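Local coordinates for penicillin-binding protein 2B (Streptococcus pneumoniae, PDB 2WAD) that probably acts as a transpeptidase that cross-links adjacent glycan strands of cell-wall peptidoglycan in the elongasome, and binds penicillin, at residues P350-V355 / I566-I571; L528-A533 / G539-P544; I583-F588 / V635-T640; V610-K615 / D668-Y673; T392-W397 / V574-S579. One frame throughout, in Å; residues are numbered along the deposited sequence.

In the fold
All five contacts lie in the transpeptidase domain and form a chain of neighbours. Contacts 1 and 2, with centres about 9 Å apart, share the small sheet of strands 540-542 and 570-573. Contact 5 joins the end of that sheet through a probable bond of 2.8 Å from Val574 N to Gly539 O. Helix 578-593 then leads to contact 3, whose Val635 also packs on Val532 of contact 2. Contacts 3 and 4, with centres about 11 Å apart, share neighbouring strands 634-638 and 613-616. Contact 3 comes nearest the active site: the side chain of Val635 is about 9 Å from that of Ser386, which probably forms the acyl-ester intermediate.

Contact 1: residues P350-V355 / I566-I571; sequences PQTGAV and IDTKEI. Unlike the reference sequence in segment 350-355: Gln351 (reference Lys). Unlike the reference sequence in segment 566-571: Ile566 (reference Leu), Asp567 (reference Gln), Thr568 (reference Pro), Lys569 (reference Thr), Ile571 (reference Met).
Thr568 lays its hydroxyl against Thr352, with OG1 3.5 Å from Thr352 CA and 3.6 Å from Thr352 CB. The methyl of Thr568 stands beside the same residue, CG2 being 3.8 Å from Thr352 O, so both branches of Thr568 bear on Thr352 between its CA and its carbonyl. The two threonine side chains run at about right angles. Thr352 turns its own hydroxyl back into its loop: with chi1 at 72°, OG1 lies between the backbone N and the carbonyl carbon and accepts from Ala354 N at 3.1 Å (N-H...O angle 159°). This ST turn closes the bend between strands 342-348 and 355-363, where Gly353 takes a positive phi. Gln351 adds a marginal touch through its carbonyl. A water bridges the backbones, donating to Thr352 O at 3.1 Å and accepting from Lys569 N at 2.9 Å; His545 NE2 gives the same carbonyl a weak second bond. Leu542 of the adjoining strand 540-542 touches both segments. Small buried area, van der Waals contact from a single threonine pair and one water bridge imply a light surface junction between a hairpin loop of the main sheet and the approach to strand 570-573.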
# COMPACT_ATOMS: atom_id res chain seq x y z
N PRO A 350 -6.06 -9.41 15.83
CA PRO A 350 -5.72 -8.43 16.88
C PRO A 350 -4.55 -8.90 17.77
O PRO A 350 -4.03 -8.10 18.56
CB PRO A 350 -6.98 -8.40 17.76
CG PRO A 350 -7.57 -9.86 17.57
CD PRO A 350 -7.30 -10.16 16.12
N GLN A 351 -4.16 -10.16 17.65
CA GLN A 351 -3.05 -10.68 18.47
C GLN A 351 -1.69 -10.39 17.82
O GLN A 351 -0.68 -10.38 18.50
CB GLN A 351 -3.19 -12.19 18.72
CG GLN A 351 -4.28 -12.56 19.75
CD GLN A 351 -4.51 -14.07 19.91
OE1 GLN A 351 -3.97 -14.88 19.15
NE2 GLN A 351 -5.32 -14.46 20.90
N THR A 352 -1.68 -10.17 16.51
CA THR A 352 -0.41 -10.11 15.77
C THR A 352 -0.33 -8.98 14.74
O THR A 352 0.75 -8.63 14.27
CB THR A 352 -0.12 -11.40 14.99
OG1 THR A 352 -1.02 -11.49 13.86
CG2 THR A 352 -0.22 -12.64 15.89
N GLY A 353 -1.47 -8.41 14.36
CA GLY A 353 -1.45 -7.37 13.34
C GLY A 353 -1.58 -7.95 11.94
O GLY A 353 -1.68 -7.20 10.97
N ALA A 354 -1.62 -9.28 11.83
CA ALA A 354 -1.78 -9.90 10.51
C ALA A 354 -3.04 -9.41 9.80
O ALA A 354 -4.09 -9.32 10.44
CB ALA A 354 -1.83 -11.42 10.64
N VAL A 355 -2.94 -9.11 8.51
CA VAL A 355 -4.09 -8.63 7.75
C VAL A 355 -4.86 -9.82 7.19
O VAL A 355 -4.30 -10.60 6.43
CB VAL A 355 -3.71 -7.63 6.62
CG1 VAL A 355 -4.89 -7.42 5.66
CG2 VAL A 355 -3.31 -6.27 7.23
N ILE A 566 7.63 -12.38 9.90
CA ILE A 566 7.53 -10.97 10.25
C ILE A 566 6.94 -10.84 11.65
O ILE A 566 5.78 -11.19 11.91
CB ILE A 566 6.74 -10.16 9.21
CG1 ILE A 566 7.61 -9.97 7.97
CG2 ILE A 566 6.33 -8.80 9.79
CD1 ILE A 566 6.81 -9.65 6.73
N ASP A 567 7.78 -10.36 12.55
CA ASP A 567 7.44 -10.35 13.96
C ASP A 567 6.39 -9.29 14.31
O ASP A 567 6.22 -8.29 13.61
CB ASP A 567 8.72 -10.17 14.80
CG ASP A 567 9.73 -11.29 14.57
OD1 ASP A 567 9.32 -12.44 14.29
OD2 ASP A 567 10.95 -11.01 14.67
N THR A 568 5.67 -9.52 15.38
CA THR A 568 4.62 -8.59 15.78
C THR A 568 5.23 -7.28 16.26
O THR A 568 6.20 -7.31 17.01
CB THR A 568 3.80 -9.20 16.90
OG1 THR A 568 3.06 -10.31 16.37
CG2 THR A 568 2.84 -8.17 17.47
N LYS A 569 4.66 -6.15 15.88
CA LYS A 569 5.29 -4.88 16.24
C LYS A 569 4.37 -4.00 17.07
O LYS A 569 3.37 -3.51 16.56
CB LYS A 569 5.73 -4.14 14.98
CG LYS A 569 6.70 -2.98 15.24
CD LYS A 569 6.89 -2.14 13.98
CE LYS A 569 7.38 -2.98 12.79
NZ LYS A 569 7.42 -2.18 11.53
N GLU A 570 4.71 -3.81 18.34
CA GLU A 570 3.95 -2.96 19.24
C GLU A 570 4.32 -1.49 19.03
O GLU A 570 5.51 -1.15 19.02
CB GLU A 570 4.20 -3.35 20.70
CG GLU A 570 3.81 -4.76 21.00
CD GLU A 570 4.97 -5.73 20.95
OE1 GLU A 570 6.01 -5.40 20.34
OE2 GLU A 570 4.84 -6.82 21.53
N ILE A 571 3.31 -0.64 18.85
CA ILE A 571 3.52 0.77 18.53
C ILE A 571 3.41 1.67 19.76
O ILE A 571 4.17 2.63 19.93
CB ILE A 571 2.53 1.27 17.44
CG1 ILE A 571 2.65 0.42 16.17
CG2 ILE A 571 2.77 2.76 17.10
CD1 ILE A 571 1.77 0.89 15.01
O HOH W 1 2.53 -6.12 13.92

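Contact 2: residues L528-A533 / G539-P544; sequences LAQYVA and GVRLAP. Unlike the reference sequence in segment 539-544: Leu542 (reference Val).
The amide oxygen of Gln530 is gripped by two nitrogens of one guanidinium: Arg541 NH2 donates to Gln530 OE1 over 3.1 Å, and Arg541 NE makes a weak bond to it. The oxygen sits at the guanidinium edge, close to that plane, but the two flat groups are turned 75° against each other, and NH2 therefore approaches OE1 from above the carbonyl plane. The amide nitrogen makes a straighter bond, Gln530 NE2 donating to Leu542 O at 2.9 Å with an N-H...O angle of 168°, from above the plane of that carbonyl. Thr491 O takes a second bond from NE2, so oxygen and nitrogen are each bound and the rotation of the amide is fixed. Gln530 reaches this spot with CG anti to the backbone N (chi1 -178°) and an extended chain whose CG rests 3.8 Å from Arg541 CG. Pro544 sits beside the amide nitrogen, its CD 3.6 Å from Gln530 NE2. Arg541 NH1 is hydrogen-bonded to Asn572 OD1. Helix 525-536 is thus pinned to the strand that follows it, 540-542, which pairs antiparallel with strand 570-573, while Leu528, Ala529 and Ala533 of the helix touch strand 645-650 of the main sheet.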
# COMPACT_ATOMS: atom_id res chain seq x y z
N LEU A 528 -9.60 2.51 11.21
CA LEU A 528 -10.77 2.07 12.01
C LEU A 528 -10.67 0.59 12.40
O LEU A 528 -11.09 0.23 13.49
CB LEU A 528 -12.11 2.39 11.31
CG LEU A 528 -12.38 3.90 11.21
CD1 LEU A 528 -13.36 4.22 10.07
CD2 LEU A 528 -12.97 4.36 12.51
N ALA A 529 -10.07 -0.26 11.55
CA ALA A 529 -9.75 -1.61 12.01
C ALA A 529 -8.70 -1.67 13.11
O ALA A 529 -8.81 -2.47 14.03
CB ALA A 529 -9.35 -2.53 10.86
N GLN A 530 -7.65 -0.86 13.01
CA GLN A 530 -6.57 -0.91 14.00
C GLN A 530 -7.15 -0.44 15.33
O GLN A 530 -6.75 -0.90 16.38
CB GLN A 530 -5.41 0.04 13.63
CG GLN A 530 -4.21 0.00 14.61
CD GLN A 530 -3.04 0.83 14.09
OE1 GLN A 530 -3.22 2.00 13.73
NE2 GLN A 530 -1.87 0.21 13.95
N TYR A 531 -8.09 0.50 15.27
CA TYR A 531 -8.69 1.03 16.50
C TYR A 531 -9.44 -0.08 17.25
O TYR A 531 -9.17 -0.35 18.43
CB TYR A 531 -9.56 2.25 16.16
CG TYR A 531 -10.76 2.52 17.06
CD1 TYR A 531 -10.58 2.79 18.41
CD2 TYR A 531 -12.06 2.58 16.55
CE1 TYR A 531 -11.64 3.07 19.24
CE2 TYR A 531 -13.14 2.87 17.37
CZ TYR A 531 -12.92 3.12 18.72
OH TYR A 531 -13.96 3.40 19.59
N VAL A 532 -10.35 -0.78 16.56
CA VAL A 532 -11.06 -1.85 17.27
C VAL A 532 -10.12 -3.01 17.63
O VAL A 532 -10.34 -3.65 18.68
CB VAL A 532 -12.33 -2.35 16.55
CG1 VAL A 532 -11.97 -2.98 15.17
CG2 VAL A 532 -13.02 -3.40 17.43
N ALA A 533 -9.09 -3.26 16.82
CA ALA A 533 -8.12 -4.33 17.13
C ALA A 533 -7.31 -4.01 18.39
O ALA A 533 -6.97 -4.92 19.16
CB ALA A 533 -7.15 -4.59 15.97
N GLY A 539 -5.40 -2.68 24.60
CA GLY A 539 -4.76 -1.37 24.60
C GLY A 539 -3.39 -1.35 23.95
O GLY A 539 -2.78 -0.31 23.79
N VAL A 540 -2.88 -2.51 23.58
CA VAL A 540 -1.62 -2.58 22.85
C VAL A 540 -1.84 -2.58 21.33
O VAL A 540 -2.28 -3.55 20.72
CB VAL A 540 -0.77 -3.79 23.25
CG1 VAL A 540 0.47 -3.87 22.36
CG2 VAL A 540 -0.42 -3.71 24.74
N ARG A 541 -1.50 -1.45 20.73
CA ARG A 541 -1.80 -1.21 19.34
C ARG A 541 -0.70 -1.80 18.48
O ARG A 541 0.48 -1.61 18.75
CB ARG A 541 -1.84 0.29 19.15
CG ARG A 541 -2.13 0.76 17.74
CD ARG A 541 -2.21 2.27 17.83
NE ARG A 541 -2.09 2.81 16.50
CZ ARG A 541 -1.19 3.68 16.11
NH1 ARG A 541 -0.32 4.21 16.95
NH2 ARG A 541 -1.20 4.05 14.84
N LEU A 542 -1.08 -2.54 17.45
CA LEU A 542 -0.14 -3.33 16.67
C LEU A 542 -0.15 -2.87 15.22
O LEU A 542 -1.21 -2.55 14.67
CB LEU A 542 -0.51 -4.80 16.75
CG LEU A 542 -0.46 -5.56 18.09
CD1 LEU A 542 -0.65 -7.07 17.82
CD2 LEU A 542 0.85 -5.32 18.85
N ALA A 543 1.02 -2.77 14.60
CA ALA A 543 1.09 -2.43 13.19
C ALA A 543 0.47 -3.57 12.40
O ALA A 543 0.79 -4.74 12.62
CB ALA A 543 2.54 -2.21 12.74
N PRO A 544 -0.41 -3.22 11.44
CA PRO A 544 -0.98 -4.21 10.54
C PRO A 544 0.07 -4.61 9.52
O PRO A 544 0.87 -3.77 9.09
CB PRO A 544 -2.16 -3.49 9.87
CG PRO A 544 -2.13 -2.09 10.34
CD PRO A 544 -0.87 -1.86 11.15

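Contact 3: residues I583-F588 / V635-T640; sequences ILHQGF and VAYAPT. Unlike the reference sequence in segment 635-640: Thr640 (reference Ser).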
# COMPACT_ATOMS: atom_id res chain seq x y z
N ILE A 583 -14.13 -1.80 31.27
CA ILE A 583 -15.37 -1.08 31.06
C ILE A 583 -15.68 -0.94 29.57
O ILE A 583 -16.80 -1.18 29.16
CB ILE A 583 -15.37 0.25 31.80
CG1 ILE A 583 -15.45 -0.04 33.30
CG2 ILE A 583 -16.58 1.11 31.41
CD1 ILE A 583 -14.77 1.02 34.18
N LEU A 584 -14.69 -0.61 28.74
CA LEU A 584 -14.94 -0.55 27.30
C LEU A 584 -15.41 -1.90 26.77
O LEU A 584 -16.35 -1.94 25.99
CB LEU A 584 -13.69 -0.11 26.53
CG LEU A 584 -13.09 1.26 26.90
CD1 LEU A 584 -11.88 1.56 25.99
CD2 LEU A 584 -14.12 2.42 26.91
N HIS A 585 -14.74 -2.99 27.16
CA HIS A 585 -15.11 -4.36 26.80
C HIS A 585 -16.55 -4.75 27.19
O HIS A 585 -17.21 -5.49 26.46
CB HIS A 585 -14.11 -5.36 27.40
CG HIS A 585 -12.78 -5.41 26.70
ND1 HIS A 585 -11.81 -6.33 27.02
CD2 HIS A 585 -12.27 -4.67 25.69
CE1 HIS A 585 -10.76 -6.16 26.24
NE2 HIS A 585 -11.01 -5.15 25.42
N GLN A 586 -17.03 -4.27 28.33
CA GLN A 586 -18.39 -4.55 28.78
C GLN A 586 -19.38 -3.73 27.94
O GLN A 586 -20.44 -4.23 27.58
CB GLN A 586 -18.56 -4.27 30.29
CG GLN A 586 -19.91 -4.64 30.91
CD GLN A 586 -20.21 -6.15 30.93
OE1 GLN A 586 -19.29 -6.97 30.97
NE2 GLN A 586 -21.49 -6.51 30.91
N GLY A 587 -19.03 -2.49 27.61
CA GLY A 587 -19.88 -1.71 26.73
C GLY A 587 -20.06 -2.32 25.35
O GLY A 587 -21.17 -2.42 24.84
N PHE A 588 -18.96 -2.71 24.72
CA PHE A 588 -19.02 -3.36 23.39
C PHE A 588 -19.77 -4.69 23.46
O PHE A 588 -20.36 -5.15 22.49
CB PHE A 588 -17.62 -3.58 22.79
CG PHE A 588 -17.04 -2.37 22.09
CD1 PHE A 588 -17.25 -1.09 22.59
CD2 PHE A 588 -16.27 -2.52 20.94
CE1 PHE A 588 -16.69 0.03 21.96
CE2 PHE A 588 -15.73 -1.39 20.30
CZ PHE A 588 -15.95 -0.12 20.82
N VAL A 635 -17.74 -1.52 13.96
CA VAL A 635 -16.51 -2.22 14.31
C VAL A 635 -16.88 -3.37 15.25
O VAL A 635 -17.85 -3.27 15.99
CB VAL A 635 -15.47 -1.26 15.00
CG1 VAL A 635 -15.05 -0.15 14.05
CG2 VAL A 635 -16.03 -0.64 16.27
N ALA A 636 -16.13 -4.47 15.23
CA ALA A 636 -16.45 -5.64 16.04
C ALA A 636 -15.20 -6.49 16.26
O ALA A 636 -14.27 -6.44 15.46
CB ALA A 636 -17.52 -6.51 15.32
N TYR A 637 -15.19 -7.30 17.31
CA TYR A 637 -14.20 -8.37 17.44
C TYR A 637 -14.82 -9.64 18.03
O TYR A 637 -15.95 -9.60 18.53
CB TYR A 637 -13.00 -7.93 18.28
CG TYR A 637 -13.35 -7.48 19.68
CD1 TYR A 637 -13.52 -8.39 20.72
CD2 TYR A 637 -13.55 -6.12 19.96
CE1 TYR A 637 -13.87 -7.95 22.01
CE2 TYR A 637 -13.86 -5.68 21.24
CZ TYR A 637 -14.04 -6.60 22.25
OH TYR A 637 -14.38 -6.14 23.51
N ALA A 638 -14.08 -10.75 17.97
CA ALA A 638 -14.59 -12.06 18.35
C ALA A 638 -13.47 -13.09 18.31
O ALA A 638 -12.50 -12.95 17.56
CB ALA A 638 -15.73 -12.51 17.40
N PRO A 639 -13.59 -14.17 19.09
CA PRO A 639 -14.68 -14.25 20.06
C PRO A 639 -14.48 -13.33 21.25
O PRO A 639 -13.35 -12.97 21.60
CB PRO A 639 -14.67 -15.72 20.49
CG PRO A 639 -13.55 -16.39 19.79
CD PRO A 639 -13.00 -15.47 18.75
N THR A 640 -15.57 -12.89 21.86
CA THR A 640 -15.46 -11.95 22.97
C THR A 640 -14.32 -12.34 23.91
O THR A 640 -13.50 -11.50 24.26
CB THR A 640 -16.80 -11.86 23.72
OG1 THR A 640 -17.78 -11.31 22.84
CG2 THR A 640 -16.68 -10.99 24.97
O HOH W 2 -16.25 -7.44 25.01
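Tyr637 has CG between its backbone N and carbonyl carbon (chi1 58°), and His585 has CG anti to its carbonyl carbon (chi1 -75°); these settings bring the phenol of the strand up to the imidazole of the helix. Tyr637 OH comes obliquely to the imidazole, 3.4 Å from His585 CD2, the two rings having their centroids 5.8 Å apart. A water strengthens the join, donating to His585 O at 2.6 Å and lying 2.7 Å from Tyr637 OH. Strand 634-638 belongs to the central antiparallel sheet of the penicillin-binding fold shared with the beta-lactamases, and helix 578-593 passes over it almost perpendicularly, at 101° with axes 10.9 Å apart. One turn on from His585, Phe588 fills the space nearer the catalytic side: Phe588 CD2 is 4.0 Å from Tyr637 CE2, and Phe588 CE2 is 4.1 Å from Val635 CG2. Val532 of helix 525-536 lies against both Val635 and Tyr637. Phe588 also touches Ala390 and Lys615, the latter in what is probably the K(T/S)G motif of the active site. His585 NE2 is hydrogen-bonded to Ile535 O, which ties the imidazole to helix 525-536.

Contact 4: residues V610-K615 / D668-Y673; sequences VSISGK and DIINLY
Ile670 sets its CG2 methyl against two side chains of segment 610-615, meeting Val610 CG2 at 3.9 Å and Ile612 CD1 at 4.0 Å. That methyl is anti to the backbone N of Ile670, the longer branch lying beside the N (chi1 -69°), which turns CG2 toward segment 610-615. The two isoleucines reach toward each other tip to tip, CD1 of Ile612 also lying 4.2 Å from Ile670 CB. Val610 comes in differently, running across Ile670 at about a right angle. The join is wholly apolar and its three residues are buried. Ala636 and Ala638 of the adjacent strand 634-638 complete the floor on which Ile670 rests, and Phe604 touches Ile612 from a loop. A polar clasp lies at the margin: Asn671 accepts through OD1 from Thr609 N and donates through ND2 to Gly607 O, holding the loop ahead of Val610 to the helix. The CB of Ser613 points away from this helix, and its side chain touches Phe588. Helix 661-676, with helix 314-334 alongside, thus covers one face of the antiparallel sheet, while helix 578-593 lies on the other. Helices packed on both faces of a central sheet are typical of the penicillin-binding transpeptidase fold, whose edge strand here carries Lys615, bonded to Ser443 and consistent with the start of the K(T/S)G motif.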
# COMPACT_ATOMS: atom_id res chain seq x y z
N VAL A 610 -19.95 -17.29 16.86
CA VAL A 610 -19.15 -17.05 18.06
C VAL A 610 -19.68 -15.77 18.70
O VAL A 610 -20.36 -14.98 18.03
CB VAL A 610 -17.64 -16.79 17.75
CG1 VAL A 610 -16.91 -18.10 17.42
CG2 VAL A 610 -17.47 -15.75 16.65
N SER A 611 -19.37 -15.58 19.98
CA SER A 611 -19.73 -14.37 20.70
C SER A 611 -18.99 -13.16 20.12
O SER A 611 -17.77 -13.14 20.06
CB SER A 611 -19.39 -14.53 22.17
OG SER A 611 -19.65 -13.33 22.87
N ILE A 612 -19.76 -12.15 19.71
CA ILE A 612 -19.28 -10.95 19.05
C ILE A 612 -19.52 -9.73 19.94
O ILE A 612 -20.62 -9.58 20.51
CB ILE A 612 -20.02 -10.75 17.70
CG1 ILE A 612 -19.69 -11.91 16.76
CG2 ILE A 612 -19.61 -9.43 17.07
CD1 ILE A 612 -20.29 -11.82 15.41
N SER A 613 -18.49 -8.89 20.07
CA SER A 613 -18.59 -7.59 20.74
C SER A 613 -18.33 -6.50 19.69
O SER A 613 -17.57 -6.71 18.74
CB SER A 613 -17.56 -7.51 21.86
OG SER A 613 -17.77 -8.54 22.82
N GLY A 614 -18.96 -5.34 19.82
CA GLY A 614 -18.75 -4.34 18.79
C GLY A 614 -19.39 -3.00 19.11
O GLY A 614 -19.81 -2.76 20.25
N LYS A 615 -19.49 -2.15 18.09
CA LYS A 615 -20.06 -0.81 18.27
C LYS A 615 -20.56 -0.34 16.90
O LYS A 615 -19.90 -0.54 15.90
CB LYS A 615 -18.98 0.15 18.83
CG LYS A 615 -19.41 1.59 19.07
CD LYS A 615 -20.40 1.67 20.22
CE LYS A 615 -21.01 3.06 20.36
NZ LYS A 615 -21.98 3.39 19.24
N ASP A 668 -21.25 -11.07 9.39
CA ASP A 668 -21.14 -12.09 8.36
C ASP A 668 -19.68 -12.28 7.96
O ASP A 668 -19.31 -13.37 7.51
CB ASP A 668 -21.93 -11.72 7.11
CG ASP A 668 -23.43 -11.88 7.29
OD1 ASP A 668 -24.15 -11.48 6.36
OD2 ASP A 668 -23.91 -12.35 8.34
N ILE A 669 -18.87 -11.22 8.05
CA ILE A 669 -17.43 -11.39 7.84
C ILE A 669 -16.83 -12.22 8.96
O ILE A 669 -15.97 -13.07 8.71
CB ILE A 669 -16.65 -10.05 7.71
CG1 ILE A 669 -17.02 -9.33 6.41
CG2 ILE A 669 -15.13 -10.30 7.75
CD1 ILE A 669 -16.66 -7.84 6.39
N ILE A 670 -17.27 -11.98 10.19
CA ILE A 670 -16.77 -12.78 11.30
C ILE A 670 -17.16 -14.26 11.14
O ILE A 670 -16.32 -15.14 11.34
CB ILE A 670 -17.15 -12.18 12.68
CG1 ILE A 670 -16.36 -10.87 12.86
CG2 ILE A 670 -16.82 -13.13 13.85
CD1 ILE A 670 -16.61 -10.17 14.16
N ASN A 671 -18.41 -14.53 10.78
CA ASN A 671 -18.86 -15.91 10.60
C ASN A 671 -18.08 -16.53 9.45
O ASN A 671 -17.70 -17.69 9.50
CB ASN A 671 -20.35 -15.99 10.22
CG ASN A 671 -21.28 -15.79 11.39
OD1 ASN A 671 -20.89 -15.94 12.54
ND2 ASN A 671 -22.55 -15.52 11.10
N LEU A 672 -17.84 -15.76 8.38
CA LEU A 672 -17.10 -16.31 7.24
C LEU A 672 -15.73 -16.77 7.69
O LEU A 672 -15.27 -17.86 7.35
CB LEU A 672 -16.97 -15.31 6.10
CG LEU A 672 -18.15 -15.22 5.12
CD1 LEU A 672 -18.13 -13.95 4.28
CD2 LEU A 672 -18.29 -16.48 4.24
N TYR A 673 -15.08 -15.94 8.50
CA TYR A 673 -13.76 -16.28 9.03
C TYR A 673 -13.75 -17.50 9.94
O TYR A 673 -12.83 -18.32 9.86
CB TYR A 673 -13.17 -15.10 9.80
CG TYR A 673 -11.72 -15.35 10.16
CD1 TYR A 673 -10.74 -15.41 9.17
CD2 TYR A 673 -11.33 -15.54 11.48
CE1 TYR A 673 -9.40 -15.66 9.49
CE2 TYR A 673 -10.00 -15.74 11.81
CZ TYR A 673 -9.04 -15.81 10.81
OH TYR A 673 -7.73 -16.04 11.13

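Contact 5: residues T392-W397 / V574-S579; sequences TISSGW and VNISES. Unlike the reference sequence in segment 574-579: Glu578 (reference Asp).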
# COMPACT_ATOMS: atom_id res chain seq x y z
N THR A 392 -13.23 8.47 22.85
CA THR A 392 -13.55 9.72 23.57
C THR A 392 -13.67 9.53 25.07
O THR A 392 -13.20 10.38 25.84
CB THR A 392 -14.86 10.34 23.10
OG1 THR A 392 -14.83 10.45 21.67
CG2 THR A 392 -15.03 11.71 23.71
N ILE A 393 -14.34 8.46 25.49
CA ILE A 393 -14.36 8.07 26.89
C ILE A 393 -12.94 7.83 27.40
O ILE A 393 -12.60 8.22 28.52
CB ILE A 393 -15.27 6.85 27.14
CG1 ILE A 393 -16.71 7.17 26.71
CG2 ILE A 393 -15.37 6.51 28.62
CD1 ILE A 393 -17.66 5.95 26.70
N SER A 394 -12.10 7.16 26.61
CA SER A 394 -10.73 6.94 27.06
C SER A 394 -10.05 8.29 27.38
O SER A 394 -9.36 8.44 28.38
CB SER A 394 -9.93 6.20 25.99
OG SER A 394 -10.46 4.91 25.71
N SER A 395 -10.25 9.26 26.50
CA SER A 395 -9.68 10.58 26.69
C SER A 395 -10.19 11.23 27.98
O SER A 395 -9.45 11.96 28.63
CB SER A 395 -9.96 11.46 25.48
OG SER A 395 -9.04 12.54 25.41
N GLY A 396 -11.44 10.95 28.33
CA GLY A 396 -12.03 11.36 29.60
C GLY A 396 -11.32 10.78 30.81
O GLY A 396 -11.08 11.49 31.78
N TRP A 397 -10.99 9.49 30.78
CA TRP A 397 -10.20 8.89 31.84
C TRP A 397 -8.78 9.48 31.92
O TRP A 397 -8.33 9.79 33.01
CB TRP A 397 -10.13 7.37 31.68
CG TRP A 397 -11.42 6.66 31.99
CD1 TRP A 397 -12.27 6.94 33.03
CD2 TRP A 397 -12.01 5.58 31.27
NE1 TRP A 397 -13.34 6.10 33.01
CE2 TRP A 397 -13.21 5.25 31.93
CE3 TRP A 397 -11.64 4.85 30.13
CZ2 TRP A 397 -14.06 4.24 31.49
CZ3 TRP A 397 -12.49 3.84 29.69
CH2 TRP A 397 -13.69 3.55 30.37
N VAL A 574 -2.22 2.15 24.96
CA VAL A 574 -3.18 3.18 25.35
C VAL A 574 -3.10 3.42 26.87
O VAL A 574 -3.09 2.48 27.66
CB VAL A 574 -4.65 2.81 24.95
CG1 VAL A 574 -5.64 3.92 25.40
CG2 VAL A 574 -4.74 2.52 23.41
N ASN A 575 -3.10 4.69 27.26
CA ASN A 575 -2.84 5.12 28.64
C ASN A 575 -4.06 5.09 29.55
O ASN A 575 -4.42 6.10 30.20
CB ASN A 575 -2.18 6.51 28.67
CG ASN A 575 -1.67 6.88 30.05
OD1 ASN A 575 -1.29 5.99 30.82
ND2 ASN A 575 -1.69 8.16 30.40
N ILE A 576 -4.73 3.95 29.61
CA ILE A 576 -5.85 3.83 30.54
C ILE A 576 -5.63 2.56 31.33
O ILE A 576 -4.97 1.64 30.85
CB ILE A 576 -7.21 3.71 29.82
CG1 ILE A 576 -7.21 2.54 28.82
CG2 ILE A 576 -7.56 5.03 29.19
CD1 ILE A 576 -8.53 2.40 28.04
N SER A 577 -6.20 2.48 32.53
CA SER A 577 -5.97 1.34 33.41
C SER A 577 -6.61 0.08 32.84
O SER A 577 -7.45 0.12 31.94
CB SER A 577 -6.58 1.63 34.79
OG SER A 577 -7.99 1.75 34.67
N GLU A 578 -6.17 -1.06 33.35
CA GLU A 578 -6.77 -2.34 33.01
C GLU A 578 -8.28 -2.38 33.27
O GLU A 578 -9.04 -3.00 32.52
CB GLU A 578 -6.08 -3.43 33.82
CG GLU A 578 -6.37 -4.82 33.36
CD GLU A 578 -5.45 -5.83 34.00
OE1 GLU A 578 -4.63 -5.41 34.85
OE2 GLU A 578 -5.55 -7.03 33.65
N SER A 579 -8.73 -1.75 34.34
CA SER A 579 -10.14 -1.83 34.71
C SER A 579 -11.01 -0.87 33.90
O SER A 579 -12.18 -1.17 33.63
CB SER A 579 -10.32 -1.65 36.22
OG SER A 579 -9.91 -0.36 36.60
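Ile576 takes a first torsion uncommon for isoleucine: CG1 sits between the backbone N and the carbonyl carbon (chi1 55°), and both of its branches are brought against helix 389-398. Ile576 CD1, at the end of the long branch, lies 3.9 Å from Ser394 OG. The methyl Ile576 CG2 settles on the helix backbone itself, 3.9 Å from Ser394 O, and also reaches the indole edge, near the ring plane, at 4.2 Å from Trp397 CE3. One isoleucine therefore fills the notch between two residues a single turn apart. The polar ends of both are bound elsewhere: Ser394 OG to Ala390 O and Tyr485 OH, Trp397 NE1 to Gly404 O. One face of the indole is covered by Ile393 CG2, set toward the ring rim. The backbone ahead of Ile576 bends sharply in an inverse gamma turn centred on Asn575, with a weak bond of 2.9 Å from Ile576 N to Val574 O. Directly after it, Ser577 is the N-cap of helix 578-593 and bonds through OG to Asp580 N. Leu584 and Met581 of that helix extend the apolar patch. Segment 574-579 thus links strand 570-573 to helix 578-593 while leaning on helix 389-398; Ser386, probably the acylated serine, just before that helix and Lys389 at its first residue are consistent with the SxxK motif of penicillin-binding proteins.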